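Local coordinates for uncharacterized protein (Methanosarcina mazei, PDB 3R6A) that is of unknown function but belongs to the glyoxalase/bleomycin resistance protein/dioxygenase superfamily and forms a two-chain assembly, at residues T81-N86 with R101-R106. Residues are numbered along the deposited sequence; the frame is centred on the assembly and turned at random.
Sequences TFLEEN and RNMTVR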
loop_
_atom_site.group_PDB
_atom_site.type_symbol
_atom_site.label_atom_id
_atom_site.label_comp_id
_atom_site.label_asym_id
_atom_site.label_seq_id
_atom_site.Cartn_x
_atom_site.Cartn_y
_atom_site.Cartn_z
ATOM N N THR B 81 5.944 14.917 15.903
ATOM C CA THR B 81 6.214 16.348 15.951
ATOM C C THR B 81 6.036 16.975 14.572
ATOM O O THR B 81 5.309 17.950 14.415
ATOM C CB THR B 81 7.646 16.619 16.451
ATOM O OG1 THR B 81 7.807 16.046 17.755
ATOM C CG2 THR B 81 7.916 18.125 16.524
ATOM N N PHE B 82 6.698 16.403 13.572
ATOM C CA PHE B 82 6.600 16.910 12.208
ATOM C C PHE B 82 5.147 16.956 11.754
ATOM O O PHE B 82 4.677 17.964 11.231
ATOM C CB PHE B 82 7.392 16.017 11.245
ATOM C CG PHE B 82 7.236 16.400 9.798
ATOM C CD1 PHE B 82 8.001 17.422 9.248
ATOM C CD2 PHE B 82 6.295 15.760 8.995
ATOM C CE1 PHE B 82 7.833 17.804 7.915
ATOM C CE2 PHE B 82 6.116 16.134 7.663
ATOM C CZ PHE B 82 6.887 17.158 7.121
ATOM N N LEU B 83 4.435 15.853 11.959
ATOM C CA LEU B 83 3.045 15.768 11.537
ATOM C C LEU B 83 2.144 16.815 12.192
ATOM O O LEU B 83 1.347 17.464 11.514
ATOM C CB LEU B 83 2.520 14.354 11.799
ATOM C CG LEU B 83 3.142 13.294 10.876
ATOM C CD1 LEU B 83 2.913 11.899 11.444
ATOM C CD2 LEU B 83 2.525 13.406 9.483
ATOM N N GLU B 84 2.280 16.991 13.501
ATOM C CA GLU B 84 1.459 17.967 14.213
ATOM C C GLU B 84 1.752 19.393 13.754
ATOM O O GLU B 84 0.879 20.259 13.804
ATOM C CB GLU B 84 1.695 17.858 15.721
ATOM C CG GLU B 84 1.369 16.494 16.299
ATOM C CD GLU B 84 1.634 16.421 17.790
ATOM O OE1 GLU B 84 2.731 16.837 18.218
ATOM O OE2 GLU B 84 0.751 15.940 18.530
ATOM N N GLU B 85 2.982 19.634 13.313
ATOM C CA GLU B 85 3.378 20.961 12.851
ATOM C C GLU B 85 3.073 21.134 11.370
ATOM O O GLU B 85 3.338 22.189 10.791
ATOM C CB GLU B 85 4.876 21.178 13.087
ATOM C CG GLU B 85 5.326 20.845 14.499
ATOM C CD GLU B 85 6.797 21.121 14.730
ATOM O OE1 GLU B 85 7.616 20.783 13.847
ATOM O OE2 GLU B 85 7.137 21.666 15.802
ATOM N N ASN B 86 2.512 20.101 10.752
ATOM C CA ASN B 86 2.201 20.177 9.334
ATOM C C ASN B 86 0.769 19.810 8.954
ATOM O O ASN B 86 0.531 19.163 7.933
ATOM C CB ASN B 86 3.208 19.335 8.550
ATOM C CG ASN B 86 4.561 20.018 8.428
ATOM O OD1 ASN B 86 4.746 20.910 7.598
ATOM N ND2 ASN B 86 5.507 19.617 9.266
ATOM N N ARG B 101 5.720 0.245 19.104
ATOM C CA ARG B 101 4.747 1.313 19.338
ATOM C C ARG B 101 4.125 1.733 18.017
ATOM O O ARG B 101 4.798 1.742 16.993
ATOM C CB ARG B 101 5.425 2.538 19.954
ATOM C CG ARG B 101 6.050 2.326 21.313
ATOM C CD ARG B 101 6.997 3.479 21.622
ATOM N NE ARG B 101 6.309 4.766 21.684
ATOM C CZ ARG B 101 6.857 5.923 21.323
ATOM N NH1 ARG B 101 8.100 5.957 20.866
ATOM N NH2 ARG B 101 6.167 7.048 21.428
ATOM N N ASN B 102 2.843 2.082 18.036
ATOM C CA ASN B 102 2.181 2.525 16.810
ATOM C C ASN B 102 1.326 3.746 17.100
ATOM O O ASN B 102 1.083 4.094 18.254
ATOM C CB ASN B 102 1.231 1.465 16.235
ATOM C CG ASN B 102 1.832 0.077 16.171
ATOM O OD1 ASN B 102 3.022 -0.097 15.925
ATOM N ND2 ASN B 102 0.983 -0.931 16.364
HETATM N N MSE B 103 0.882 4.386 16.024
HETATM C CA MSE B 103 -0.023 5.528 16.096
HETATM C C MSE B 103 -0.685 5.621 14.732
HETATM O O MSE B 103 -0.112 5.205 13.722
HETATM C CB MSE B 103 0.708 6.835 16.424
HETATM C CG MSE B 103 1.672 7.329 15.369
HETATM SE SE MSE B 103 2.408 9.056 15.877
HETATM C CE MSE B 103 3.498 9.375 14.306
ATOM N N THR B 104 -1.907 6.129 14.708
ATOM C CA THR B 104 -2.633 6.282 13.455
ATOM C C THR B 104 -2.817 7.773 13.267
ATOM O O THR B 104 -3.164 8.488 14.205
ATOM C CB THR B 104 -3.981 5.548 13.502
ATOM O OG1 THR B 104 -3.738 4.142 13.657
ATOM C CG2 THR B 104 -4.756 5.770 12.203
ATOM N N VAL B 105 -2.575 8.238 12.052
ATOM C CA VAL B 105 -2.625 9.661 11.772
ATOM C C VAL B 105 -3.464 10.030 10.566
ATOM O O VAL B 105 -3.455 9.328 9.563
ATOM C CB VAL B 105 -1.191 10.182 11.518
ATOM C CG1 VAL B 105 -1.207 11.672 11.194
ATOM C CG2 VAL B 105 -0.313 9.893 12.726
ATOM N N ARG B 106 -4.189 11.141 10.670
ATOM C CA ARG B 106 -4.967 11.628 9.543
ATOM C C ARG B 106 -4.200 12.817 8.984
ATOM O O ARG B 106 -4.106 13.866 9.626
ATOM C CB ARG B 106 -6.375 12.082 9.962
ATOM C CG ARG B 106 -7.210 12.604 8.782
ATOM C CD ARG B 106 -8.587 13.094 9.229
ATOM N NE ARG B 106 -9.453 13.453 8.100
ATOM C CZ ARG B 106 -9.372 14.585 7.407
ATOM N NH1 ARG B 106 -8.464 15.503 7.710
ATOM N NH2 ARG B 106 -10.204 14.799 6.397
#
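Leu-83, near the end of helix 76-84, carries the helix side of this contact through one methyl group, CD1, which reaches two residues of strand 100-106. Its CD1 lies 3.9 Å from CE of Met-103, a selenomethionine, and 4.0 Å from CG2 of Val-105. CG1 of Val-105 is scarcely farther from the same CD1, at 4.1 Å, so both valine branches meet it. Met-103 and Val-105 are two apart on the strand, and both set off from the backbone toward 81-86. The selenomethionine starts with CG between its backbone N and carbonyl carbon (chi1 66°), then runs extended to carry CE to the leucine. The backbones stay well apart: the nearest CA atoms, those of Leu-83 and Val-105, are 8.3 Å from each other. All three touching residues are buried, with Tyr-115 and Ala-88, and Phe-23 of the second subunit, also meeting Leu-83.

The solvent side is looser: Thr-81 and Glu-84 are exposed, the glutamate salt-bridged to Lys-80. Phe-82 and Asn-86 instead pack on Leu-27 and Phe-23 of the second subunit, and Asn-86 ND2 donates to Phe-82 O at 2.7 Å, with an N-H...O angle of 164°. In chain order helix 76-84 follows strand 69-73 and precedes strands 89-97, 100-106 and 112-118, the beta-alpha-beta-beta-beta order of the glyoxalase fold. Beside the apolar patch a salt bridge from Arg-101 to Asp-77 links strand and helix, but 81-86 and 101-106 share no hydrogen bond, and their fit depends on burial of methyl groups rather than on directed bonds.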